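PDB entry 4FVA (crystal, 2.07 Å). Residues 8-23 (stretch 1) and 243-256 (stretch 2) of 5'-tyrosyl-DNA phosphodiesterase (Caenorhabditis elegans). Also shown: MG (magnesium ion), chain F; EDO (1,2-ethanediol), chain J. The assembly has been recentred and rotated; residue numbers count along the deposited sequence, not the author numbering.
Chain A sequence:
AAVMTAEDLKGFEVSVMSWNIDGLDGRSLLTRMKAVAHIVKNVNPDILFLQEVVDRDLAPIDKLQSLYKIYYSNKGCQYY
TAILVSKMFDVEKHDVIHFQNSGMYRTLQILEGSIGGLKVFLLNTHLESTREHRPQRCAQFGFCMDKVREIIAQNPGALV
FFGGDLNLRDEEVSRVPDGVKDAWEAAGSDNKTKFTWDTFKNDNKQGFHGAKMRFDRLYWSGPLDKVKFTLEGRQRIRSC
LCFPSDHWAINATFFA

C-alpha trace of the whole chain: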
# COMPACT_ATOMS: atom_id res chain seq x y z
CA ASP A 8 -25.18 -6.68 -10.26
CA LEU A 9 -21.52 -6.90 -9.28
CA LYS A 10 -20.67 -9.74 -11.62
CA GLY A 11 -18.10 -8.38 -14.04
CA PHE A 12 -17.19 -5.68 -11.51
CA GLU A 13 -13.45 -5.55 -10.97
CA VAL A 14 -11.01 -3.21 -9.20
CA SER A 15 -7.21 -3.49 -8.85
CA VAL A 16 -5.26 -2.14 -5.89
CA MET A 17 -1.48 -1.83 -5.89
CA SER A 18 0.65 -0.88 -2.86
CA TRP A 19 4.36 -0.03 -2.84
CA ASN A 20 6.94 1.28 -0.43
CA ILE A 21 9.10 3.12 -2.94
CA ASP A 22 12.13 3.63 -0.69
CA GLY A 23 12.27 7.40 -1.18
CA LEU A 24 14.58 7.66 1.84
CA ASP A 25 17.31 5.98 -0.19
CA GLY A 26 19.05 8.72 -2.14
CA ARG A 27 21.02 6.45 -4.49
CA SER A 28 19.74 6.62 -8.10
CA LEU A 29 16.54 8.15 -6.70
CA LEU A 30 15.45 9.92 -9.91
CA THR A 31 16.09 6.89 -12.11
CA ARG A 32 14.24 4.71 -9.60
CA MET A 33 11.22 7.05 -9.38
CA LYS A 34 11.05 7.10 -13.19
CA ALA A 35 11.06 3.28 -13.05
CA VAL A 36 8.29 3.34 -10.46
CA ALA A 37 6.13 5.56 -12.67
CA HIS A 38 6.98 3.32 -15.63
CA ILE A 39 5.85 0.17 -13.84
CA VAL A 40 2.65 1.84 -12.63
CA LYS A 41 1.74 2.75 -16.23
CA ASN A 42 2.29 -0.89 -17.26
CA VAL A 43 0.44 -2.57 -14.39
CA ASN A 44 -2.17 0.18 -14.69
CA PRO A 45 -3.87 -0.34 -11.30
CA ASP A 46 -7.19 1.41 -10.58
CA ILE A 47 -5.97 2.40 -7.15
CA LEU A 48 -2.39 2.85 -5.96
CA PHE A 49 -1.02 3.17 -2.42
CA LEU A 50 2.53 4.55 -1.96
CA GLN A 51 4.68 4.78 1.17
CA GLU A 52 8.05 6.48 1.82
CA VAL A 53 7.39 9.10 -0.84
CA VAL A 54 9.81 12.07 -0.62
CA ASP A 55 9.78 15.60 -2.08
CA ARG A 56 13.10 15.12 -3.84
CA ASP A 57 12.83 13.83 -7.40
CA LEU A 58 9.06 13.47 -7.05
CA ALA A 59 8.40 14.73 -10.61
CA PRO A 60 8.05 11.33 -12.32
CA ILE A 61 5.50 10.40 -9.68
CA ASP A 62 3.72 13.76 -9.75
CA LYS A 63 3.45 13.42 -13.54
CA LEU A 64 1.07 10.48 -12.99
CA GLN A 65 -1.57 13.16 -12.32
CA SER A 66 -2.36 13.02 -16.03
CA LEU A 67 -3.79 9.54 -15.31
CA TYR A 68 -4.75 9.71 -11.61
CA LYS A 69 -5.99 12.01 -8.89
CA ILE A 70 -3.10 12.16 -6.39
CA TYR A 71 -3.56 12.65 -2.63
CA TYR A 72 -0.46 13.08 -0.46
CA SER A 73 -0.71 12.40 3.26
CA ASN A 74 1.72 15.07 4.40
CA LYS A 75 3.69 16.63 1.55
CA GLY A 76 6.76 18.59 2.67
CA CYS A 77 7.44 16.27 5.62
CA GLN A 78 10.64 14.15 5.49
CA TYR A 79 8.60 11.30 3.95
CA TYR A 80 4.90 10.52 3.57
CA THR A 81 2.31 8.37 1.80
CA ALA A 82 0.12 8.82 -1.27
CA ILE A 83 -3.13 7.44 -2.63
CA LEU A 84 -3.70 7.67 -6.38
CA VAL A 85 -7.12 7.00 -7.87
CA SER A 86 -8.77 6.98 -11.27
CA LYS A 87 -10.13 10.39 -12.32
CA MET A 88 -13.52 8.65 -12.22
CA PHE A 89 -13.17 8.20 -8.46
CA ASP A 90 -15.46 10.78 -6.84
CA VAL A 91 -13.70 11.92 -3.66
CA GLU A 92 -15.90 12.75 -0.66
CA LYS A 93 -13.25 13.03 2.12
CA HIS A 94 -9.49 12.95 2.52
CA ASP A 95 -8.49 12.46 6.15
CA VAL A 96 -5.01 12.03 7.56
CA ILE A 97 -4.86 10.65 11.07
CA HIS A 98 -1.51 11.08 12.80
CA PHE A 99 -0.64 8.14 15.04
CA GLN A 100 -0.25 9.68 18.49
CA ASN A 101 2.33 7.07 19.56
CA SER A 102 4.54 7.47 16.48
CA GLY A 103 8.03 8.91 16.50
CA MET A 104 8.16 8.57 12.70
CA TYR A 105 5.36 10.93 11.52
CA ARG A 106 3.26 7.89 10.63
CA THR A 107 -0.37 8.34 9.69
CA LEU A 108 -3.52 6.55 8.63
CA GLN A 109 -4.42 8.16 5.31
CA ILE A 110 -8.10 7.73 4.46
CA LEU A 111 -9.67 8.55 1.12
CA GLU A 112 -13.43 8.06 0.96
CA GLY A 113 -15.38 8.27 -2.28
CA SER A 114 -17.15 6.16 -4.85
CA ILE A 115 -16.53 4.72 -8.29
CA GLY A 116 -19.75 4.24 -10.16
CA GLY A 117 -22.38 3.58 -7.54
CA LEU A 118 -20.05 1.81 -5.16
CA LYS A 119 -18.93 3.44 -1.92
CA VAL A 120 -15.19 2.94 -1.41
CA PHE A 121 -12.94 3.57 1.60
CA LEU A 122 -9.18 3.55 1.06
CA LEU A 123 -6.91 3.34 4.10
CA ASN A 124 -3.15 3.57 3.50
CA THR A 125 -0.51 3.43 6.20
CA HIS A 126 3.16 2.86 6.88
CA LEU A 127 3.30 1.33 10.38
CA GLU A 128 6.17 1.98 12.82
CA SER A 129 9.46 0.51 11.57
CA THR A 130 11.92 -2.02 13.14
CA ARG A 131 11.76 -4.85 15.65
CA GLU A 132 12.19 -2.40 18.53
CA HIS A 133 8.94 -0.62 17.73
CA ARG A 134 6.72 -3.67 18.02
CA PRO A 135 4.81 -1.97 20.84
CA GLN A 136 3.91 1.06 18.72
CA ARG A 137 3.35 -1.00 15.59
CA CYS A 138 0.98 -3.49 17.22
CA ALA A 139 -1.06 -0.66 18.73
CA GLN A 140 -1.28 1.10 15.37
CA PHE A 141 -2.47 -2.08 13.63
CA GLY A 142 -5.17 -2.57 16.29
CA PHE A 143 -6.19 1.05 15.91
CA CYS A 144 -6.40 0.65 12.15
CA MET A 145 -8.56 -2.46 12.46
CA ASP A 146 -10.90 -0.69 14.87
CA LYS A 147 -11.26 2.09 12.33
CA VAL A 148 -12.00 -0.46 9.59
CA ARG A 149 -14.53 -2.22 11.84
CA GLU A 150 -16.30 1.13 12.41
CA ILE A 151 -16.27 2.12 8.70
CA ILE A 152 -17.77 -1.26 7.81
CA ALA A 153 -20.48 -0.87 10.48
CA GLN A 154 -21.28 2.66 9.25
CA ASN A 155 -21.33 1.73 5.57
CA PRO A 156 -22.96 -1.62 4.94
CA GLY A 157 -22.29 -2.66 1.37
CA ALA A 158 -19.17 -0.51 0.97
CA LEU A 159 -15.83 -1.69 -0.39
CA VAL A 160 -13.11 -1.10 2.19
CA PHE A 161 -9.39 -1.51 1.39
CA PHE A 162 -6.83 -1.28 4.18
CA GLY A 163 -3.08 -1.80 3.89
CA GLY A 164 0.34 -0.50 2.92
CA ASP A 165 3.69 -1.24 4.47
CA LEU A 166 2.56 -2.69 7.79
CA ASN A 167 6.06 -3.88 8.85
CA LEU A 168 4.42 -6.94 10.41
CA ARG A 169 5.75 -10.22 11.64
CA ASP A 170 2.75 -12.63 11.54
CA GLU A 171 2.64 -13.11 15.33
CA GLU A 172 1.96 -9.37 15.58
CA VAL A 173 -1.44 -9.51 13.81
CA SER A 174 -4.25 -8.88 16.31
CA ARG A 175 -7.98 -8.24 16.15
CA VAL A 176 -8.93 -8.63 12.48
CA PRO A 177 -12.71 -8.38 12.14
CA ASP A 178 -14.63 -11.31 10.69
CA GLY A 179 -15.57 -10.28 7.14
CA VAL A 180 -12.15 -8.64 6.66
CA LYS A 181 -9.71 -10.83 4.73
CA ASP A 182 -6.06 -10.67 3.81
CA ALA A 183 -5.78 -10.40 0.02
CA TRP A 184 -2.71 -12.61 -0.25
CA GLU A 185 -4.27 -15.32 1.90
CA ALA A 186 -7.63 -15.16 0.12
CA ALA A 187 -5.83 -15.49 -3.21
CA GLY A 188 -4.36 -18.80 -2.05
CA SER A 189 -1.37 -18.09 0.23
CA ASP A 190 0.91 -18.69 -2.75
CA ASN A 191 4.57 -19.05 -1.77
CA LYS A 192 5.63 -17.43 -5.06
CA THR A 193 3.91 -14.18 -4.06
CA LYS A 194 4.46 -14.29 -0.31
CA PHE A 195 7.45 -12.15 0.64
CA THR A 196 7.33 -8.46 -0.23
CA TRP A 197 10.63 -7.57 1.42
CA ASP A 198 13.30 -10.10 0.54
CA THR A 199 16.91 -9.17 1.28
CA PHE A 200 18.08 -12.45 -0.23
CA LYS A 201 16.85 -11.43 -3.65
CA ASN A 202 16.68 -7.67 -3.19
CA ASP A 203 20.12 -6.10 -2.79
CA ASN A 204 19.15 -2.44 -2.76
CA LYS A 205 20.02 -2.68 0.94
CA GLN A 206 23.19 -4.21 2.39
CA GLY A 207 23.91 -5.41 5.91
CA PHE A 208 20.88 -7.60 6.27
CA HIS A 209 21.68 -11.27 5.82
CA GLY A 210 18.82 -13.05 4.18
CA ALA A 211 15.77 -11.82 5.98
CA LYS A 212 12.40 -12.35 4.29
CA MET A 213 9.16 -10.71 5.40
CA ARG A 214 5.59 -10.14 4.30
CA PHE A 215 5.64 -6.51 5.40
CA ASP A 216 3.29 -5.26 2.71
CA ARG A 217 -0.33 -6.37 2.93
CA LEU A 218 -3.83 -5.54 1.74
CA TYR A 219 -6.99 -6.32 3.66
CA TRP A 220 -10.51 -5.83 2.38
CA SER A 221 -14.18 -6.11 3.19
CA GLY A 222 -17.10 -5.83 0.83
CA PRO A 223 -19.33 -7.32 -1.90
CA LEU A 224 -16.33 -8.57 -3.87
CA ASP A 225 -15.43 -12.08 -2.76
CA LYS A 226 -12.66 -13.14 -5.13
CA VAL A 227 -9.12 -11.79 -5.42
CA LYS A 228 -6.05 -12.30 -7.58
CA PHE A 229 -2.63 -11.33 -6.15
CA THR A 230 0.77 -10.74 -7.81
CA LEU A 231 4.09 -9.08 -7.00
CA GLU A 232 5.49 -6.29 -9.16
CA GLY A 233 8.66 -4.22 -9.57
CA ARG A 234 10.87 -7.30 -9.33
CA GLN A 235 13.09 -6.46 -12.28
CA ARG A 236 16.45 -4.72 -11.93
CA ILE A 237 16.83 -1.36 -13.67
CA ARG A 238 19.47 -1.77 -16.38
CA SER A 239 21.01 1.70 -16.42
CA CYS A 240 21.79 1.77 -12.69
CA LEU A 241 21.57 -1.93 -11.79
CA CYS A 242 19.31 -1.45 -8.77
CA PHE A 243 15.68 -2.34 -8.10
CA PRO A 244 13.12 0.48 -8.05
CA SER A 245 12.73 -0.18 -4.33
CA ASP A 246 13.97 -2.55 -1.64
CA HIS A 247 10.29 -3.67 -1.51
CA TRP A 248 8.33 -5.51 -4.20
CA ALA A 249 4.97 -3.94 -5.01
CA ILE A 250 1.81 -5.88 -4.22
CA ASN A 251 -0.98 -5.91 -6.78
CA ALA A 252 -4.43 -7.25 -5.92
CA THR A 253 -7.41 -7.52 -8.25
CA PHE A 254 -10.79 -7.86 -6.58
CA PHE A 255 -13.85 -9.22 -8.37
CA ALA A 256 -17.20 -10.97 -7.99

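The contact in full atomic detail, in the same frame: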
# COMPACT_ATOMS: atom_id res chain seq x y z
N ASP A 8 -25.80 -5.85 -11.27
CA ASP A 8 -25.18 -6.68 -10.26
C ASP A 8 -23.68 -6.42 -10.25
O ASP A 8 -23.18 -5.58 -11.00
CB ASP A 8 -25.46 -8.16 -10.55
CG ASP A 8 -25.17 -9.06 -9.36
OD1 ASP A 8 -24.97 -8.53 -8.24
OD2 ASP A 8 -25.15 -10.30 -9.54
N LEU A 9 -22.95 -7.13 -9.40
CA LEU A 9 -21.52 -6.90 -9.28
C LEU A 9 -20.70 -7.85 -10.13
O LEU A 9 -19.49 -7.70 -10.25
CB LEU A 9 -21.06 -6.98 -7.82
CG LEU A 9 -21.44 -5.77 -6.98
CD1 LEU A 9 -20.86 -5.89 -5.58
CD2 LEU A 9 -20.93 -4.50 -7.67
N LYS A 10 -21.37 -8.84 -10.72
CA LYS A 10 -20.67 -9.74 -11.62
C LYS A 10 -20.07 -8.91 -12.75
O LYS A 10 -20.72 -8.00 -13.28
CB LYS A 10 -21.61 -10.84 -12.14
CG LYS A 10 -20.88 -11.99 -12.82
CD LYS A 10 -21.78 -13.19 -13.01
CE LYS A 10 -21.07 -14.31 -13.75
NZ LYS A 10 -21.96 -15.47 -14.00
N GLY A 11 -18.81 -9.18 -13.07
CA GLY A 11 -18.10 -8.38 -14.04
C GLY A 11 -17.51 -7.12 -13.44
O GLY A 11 -16.81 -6.38 -14.13
N PHE A 12 -17.80 -6.84 -12.17
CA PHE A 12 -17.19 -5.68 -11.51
C PHE A 12 -15.80 -6.09 -11.06
O PHE A 12 -15.60 -7.18 -10.52
CB PHE A 12 -17.99 -5.19 -10.31
CG PHE A 12 -17.51 -3.87 -9.77
CD1 PHE A 12 -16.36 -3.81 -8.99
CD2 PHE A 12 -18.21 -2.70 -10.02
CE1 PHE A 12 -15.90 -2.61 -8.49
CE2 PHE A 12 -17.76 -1.49 -9.52
CZ PHE A 12 -16.61 -1.44 -8.75
N GLU A 13 -14.83 -5.21 -11.28
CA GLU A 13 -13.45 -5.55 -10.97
C GLU A 13 -12.68 -4.28 -10.61
O GLU A 13 -12.89 -3.23 -11.22
CB GLU A 13 -12.86 -6.30 -12.16
CG GLU A 13 -11.40 -6.64 -12.12
CD GLU A 13 -11.03 -7.56 -13.27
OE1 GLU A 13 -11.96 -8.08 -13.92
OE2 GLU A 13 -9.83 -7.79 -13.51
N VAL A 14 -11.85 -4.35 -9.58
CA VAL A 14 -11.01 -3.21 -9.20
C VAL A 14 -9.64 -3.72 -8.74
O VAL A 14 -9.56 -4.69 -7.98
CB VAL A 14 -11.66 -2.33 -8.11
CG1 VAL A 14 -11.97 -3.15 -6.88
CG2 VAL A 14 -10.74 -1.18 -7.75
N SER A 15 -8.57 -3.08 -9.22
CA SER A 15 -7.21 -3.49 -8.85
C SER A 15 -6.56 -2.48 -7.91
O SER A 15 -6.62 -1.26 -8.12
CB SER A 15 -6.34 -3.69 -10.10
OG SER A 15 -6.26 -2.50 -10.85
N VAL A 16 -5.93 -3.00 -6.86
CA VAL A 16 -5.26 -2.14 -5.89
C VAL A 16 -3.81 -2.57 -5.79
O VAL A 16 -3.51 -3.76 -5.58
CB VAL A 16 -5.91 -2.22 -4.51
CG1 VAL A 16 -5.21 -1.24 -3.54
CG2 VAL A 16 -7.41 -1.91 -4.60
N MET A 17 -2.92 -1.60 -5.95
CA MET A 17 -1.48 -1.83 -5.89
C MET A 17 -0.94 -1.01 -4.72
O MET A 17 -1.41 0.10 -4.48
CB MET A 17 -0.82 -1.40 -7.20
CG MET A 17 0.70 -1.53 -7.20
SD MET A 17 1.29 -1.28 -8.88
CE MET A 17 3.03 -0.97 -8.57
N SER A 18 0.01 -1.58 -3.98
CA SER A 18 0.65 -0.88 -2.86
C SER A 18 2.16 -1.06 -2.92
O SER A 18 2.65 -2.17 -3.19
CB SER A 18 0.12 -1.39 -1.52
OG SER A 18 0.75 -0.73 -0.44
N TRP A 19 2.91 0.00 -2.64
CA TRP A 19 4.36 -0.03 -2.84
C TRP A 19 5.09 0.95 -1.94
O TRP A 19 4.82 2.16 -1.96
CB TRP A 19 4.68 0.30 -4.30
CG TRP A 19 5.97 -0.25 -4.81
CD1 TRP A 19 6.94 -0.93 -4.10
CD2 TRP A 19 6.45 -0.19 -6.16
NE1 TRP A 19 7.97 -1.29 -4.93
CE2 TRP A 19 7.69 -0.86 -6.20
CE3 TRP A 19 5.93 0.35 -7.35
CZ2 TRP A 19 8.43 -1.00 -7.39
CZ3 TRP A 19 6.66 0.21 -8.53
CH2 TRP A 19 7.90 -0.46 -8.53
N ASN A 20 6.01 0.42 -1.14
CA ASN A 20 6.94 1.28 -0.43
C ASN A 20 8.06 1.56 -1.41
O ASN A 20 8.80 0.64 -1.79
CB ASN A 20 7.45 0.59 0.84
CG ASN A 20 8.52 1.40 1.55
OD1 ASN A 20 9.31 2.09 0.92
ND2 ASN A 20 8.53 1.33 2.89
N ILE A 21 8.18 2.81 -1.85
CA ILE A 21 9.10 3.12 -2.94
C ILE A 21 10.50 3.57 -2.48
O ILE A 21 11.34 4.00 -3.29
CB ILE A 21 8.49 4.12 -3.95
CG1 ILE A 21 8.22 5.47 -3.31
CG2 ILE A 21 7.20 3.50 -4.60
CD1 ILE A 21 7.66 6.49 -4.27
N ASP A 22 10.76 3.45 -1.18
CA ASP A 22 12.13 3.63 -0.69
C ASP A 22 12.66 5.01 -1.09
O ASP A 22 13.81 5.13 -1.53
CB ASP A 22 13.02 2.53 -1.26
CG ASP A 22 14.32 2.34 -0.49
OD1 ASP A 22 14.45 2.89 0.62
OD2 ASP A 22 15.22 1.63 -1.01
N GLY A 23 11.84 6.03 -0.91
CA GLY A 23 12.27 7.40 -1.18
C GLY A 23 13.38 7.89 -0.26
O GLY A 23 14.09 8.86 -0.57
N PHE A 243 17.12 -2.19 -8.01
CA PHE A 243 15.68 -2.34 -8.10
C PHE A 243 15.03 -0.99 -7.84
O PHE A 243 15.65 -0.11 -7.23
CB PHE A 243 15.20 -3.39 -7.11
CG PHE A 243 15.78 -4.77 -7.37
CD1 PHE A 243 15.18 -5.62 -8.28
CD2 PHE A 243 16.92 -5.20 -6.69
CE1 PHE A 243 15.69 -6.89 -8.52
CE2 PHE A 243 17.45 -6.47 -6.93
CZ PHE A 243 16.85 -7.31 -7.84
N PRO A 244 13.79 -0.80 -8.32
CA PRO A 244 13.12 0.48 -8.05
C PRO A 244 13.05 0.76 -6.56
O PRO A 244 13.21 1.89 -6.12
CB PRO A 244 11.70 0.25 -8.61
CG PRO A 244 11.90 -0.76 -9.72
CD PRO A 244 12.97 -1.69 -9.17
N SER A 245 12.85 -0.30 -5.78
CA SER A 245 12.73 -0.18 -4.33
C SER A 245 13.30 -1.43 -3.67
O SER A 245 13.44 -2.45 -4.33
CB SER A 245 11.25 -0.02 -3.95
OG SER A 245 11.08 -0.06 -2.54
N ASP A 246 13.58 -1.36 -2.38
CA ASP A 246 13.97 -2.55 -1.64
C ASP A 246 12.75 -3.42 -1.32
O ASP A 246 12.91 -4.53 -0.79
CB ASP A 246 14.77 -2.21 -0.37
CG ASP A 246 13.96 -1.43 0.64
OD1 ASP A 246 13.13 -0.58 0.23
OD2 ASP A 246 14.15 -1.67 1.85
N HIS A 247 11.55 -2.89 -1.59
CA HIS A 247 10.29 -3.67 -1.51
C HIS A 247 9.76 -4.04 -2.91
O HIS A 247 9.88 -3.26 -3.85
CB HIS A 247 9.17 -2.88 -0.81
CG HIS A 247 9.39 -2.65 0.65
ND1 HIS A 247 8.59 -3.23 1.62
CD2 HIS A 247 10.29 -1.88 1.32
CE1 HIS A 247 9.00 -2.84 2.82
NE2 HIS A 247 10.03 -2.02 2.66
N TRP A 248 9.13 -5.21 -3.03
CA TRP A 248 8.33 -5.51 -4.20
C TRP A 248 6.99 -4.80 -4.02
O TRP A 248 6.56 -4.57 -2.90
CB TRP A 248 8.07 -7.01 -4.34
CG TRP A 248 9.29 -7.90 -4.30
CD1 TRP A 248 9.40 -9.13 -3.70
CD2 TRP A 248 10.57 -7.62 -4.88
NE1 TRP A 248 10.66 -9.64 -3.89
CE2 TRP A 248 11.40 -8.73 -4.61
CE3 TRP A 248 11.10 -6.55 -5.61
CZ2 TRP A 248 12.74 -8.79 -5.03
CZ3 TRP A 248 12.43 -6.62 -6.04
CH2 TRP A 248 13.22 -7.73 -5.74
N ALA A 249 6.32 -4.47 -5.12
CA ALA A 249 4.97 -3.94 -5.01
C ALA A 249 3.99 -5.10 -4.90
O ALA A 249 4.24 -6.18 -5.43
CB ALA A 249 4.63 -3.06 -6.22
N ILE A 250 2.89 -4.90 -4.18
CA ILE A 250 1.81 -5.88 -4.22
C ILE A 250 0.70 -5.35 -5.11
O ILE A 250 0.48 -4.14 -5.19
CB ILE A 250 1.29 -6.29 -2.82
CG1 ILE A 250 0.71 -5.11 -2.05
CG2 ILE A 250 2.40 -6.97 -2.00
CD1 ILE A 250 0.14 -5.52 -0.69
N ASN A 251 0.03 -6.26 -5.79
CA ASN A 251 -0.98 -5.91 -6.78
C ASN A 251 -2.17 -6.86 -6.67
O ASN A 251 -2.08 -8.03 -7.02
CB ASN A 251 -0.35 -5.98 -8.18
CG ASN A 251 -1.33 -5.61 -9.28
OD1 ASN A 251 -2.18 -4.75 -9.10
ND2 ASN A 251 -1.23 -6.29 -10.41
N ALA A 252 -3.28 -6.37 -6.13
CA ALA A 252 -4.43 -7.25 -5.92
C ALA A 252 -5.61 -6.81 -6.76
O ALA A 252 -5.99 -5.62 -6.77
CB ALA A 252 -4.80 -7.29 -4.43
N THR A 253 -6.23 -7.78 -7.42
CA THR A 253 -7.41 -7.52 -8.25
C THR A 253 -8.62 -8.18 -7.62
O THR A 253 -8.66 -9.41 -7.46
CB THR A 253 -7.22 -8.03 -9.69
OG1 THR A 253 -6.07 -7.42 -10.29
CG2 THR A 253 -8.46 -7.73 -10.54
N PHE A 254 -9.61 -7.37 -7.28
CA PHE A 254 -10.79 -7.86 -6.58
C PHE A 254 -11.97 -7.93 -7.54
O PHE A 254 -12.18 -7.02 -8.35
CB PHE A 254 -11.12 -6.97 -5.38
CG PHE A 254 -9.97 -6.79 -4.41
CD1 PHE A 254 -8.98 -5.84 -4.66
CD2 PHE A 254 -9.88 -7.54 -3.25
CE1 PHE A 254 -7.92 -5.66 -3.77
CE2 PHE A 254 -8.83 -7.38 -2.36
CZ PHE A 254 -7.85 -6.43 -2.62
N PHE A 255 -12.72 -9.02 -7.47
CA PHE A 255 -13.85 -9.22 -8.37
C PHE A 255 -14.93 -10.12 -7.77
O PHE A 255 -14.73 -10.74 -6.71
CB PHE A 255 -13.39 -9.74 -9.74
CG PHE A 255 -12.64 -11.05 -9.68
CD1 PHE A 255 -11.33 -11.09 -9.23
CD2 PHE A 255 -13.25 -12.23 -10.07
CE1 PHE A 255 -10.63 -12.30 -9.18
CE2 PHE A 255 -12.56 -13.44 -10.01
CZ PHE A 255 -11.25 -13.47 -9.57
N ALA A 256 -16.06 -10.21 -8.46
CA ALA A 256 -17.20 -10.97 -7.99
C ALA A 256 -17.27 -12.32 -8.69
O ALA A 256 -17.44 -13.35 -8.04
CB ALA A 256 -18.49 -10.19 -8.22
MG MG F . 13.65 2.83 2.85
C1 EDO J . -27.79 -5.10 -8.28
O1 EDO J . -28.08 -6.01 -9.35
C2 EDO J . -27.02 -5.80 -7.17
O2 EDO J . -26.65 -4.85 -6.16
O HOH W 1 -3.66 -3.58 -11.57
O HOH W 2 5.84 -2.50 -1.02
O HOH W 3 12.05 1.26 1.74
O HOH W 4 15.91 3.70 3.64

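Two strands far apart in sequence, one running up to Asn20 and the other from Ala249 to Phe255, lie antiparallel, their directions 163° apart, and the backbone ladder is the framework of the contact. Three hydrogen-bonded pairs supply two bonds each. Val14 N reaches Phe254 O at 3.0 Å, and Phe254 N reaches Val14 O at 2.8 Å; Val16 N to Ala252 O is 2.6 Å and Ala252 N to Val16 O 2.7 Å; Ser18 N to Ile250 O and Ile250 N to Ser18 O are both 2.9 Å. All six are close to straight, as a regular ladder requires. Between them the chains draw nearer, and CA-H groups point at the same carbonyls, as where Met17 CA lies 3.1 Å from Ile250 O.

Side chains alternate between the faces of the sheet. Val14, Val16, Ser18, Ile250, Ala252 and Phe254 share one, where β-branched valine and isoleucine suit the extended backbone. Val16 CG2 packs 3.9 Å from Phe254 CE1, and Ser18 CB lies 3.8 Å from Ile250 CG1. The small Ala252 stands opposite Val16. The other face is more polar: Ser15 OG and Asn251 OD1 share a water, at 2.9 and 3.1 Å, which donates to the amide oxygen.

Beyond the ladder, Trp19 combines aromatic and polar contacts. Its indole NE1 donates to His247 O at 2.9 Å, so this large side chain buries its one polar group without leaving it unpaired. Ala249 CB sits over the ring face, 3.5 Å from the centroid of the Trp19 five-membered ring, a CH-pi contact for which a methyl is compact enough; Met17 CE touches the same methyl, CE to Ala249 CB being 3.5 Å. A second CH-pi contact sets Asn20 CB 3.8 Å from the centroid of the His247 ring.

Polar side chains organise the loops. Ser245 OG donates to Asn20 O at 2.5 Å and accepts from His247 N at 3.0 Å, so a single hydroxyl ties its own loop to the end of the first strand. Asn20 OD1 receives Asp22 N at 2.9 Å, and a water bridges Asn20 N and Trp248 O, 2.9 Å from each, where direct pairing has ended.

Asp22 OD2 and Asp246 OD1 are only 3.3 Å apart, two acceptors of like charge with no hydrogen bond between them. The nearby magnesium helps offset that charge: Asp22 OD1 binds it at 2.4 Å, and a water on the metal lies 2.6 Å from Asp246 OD1.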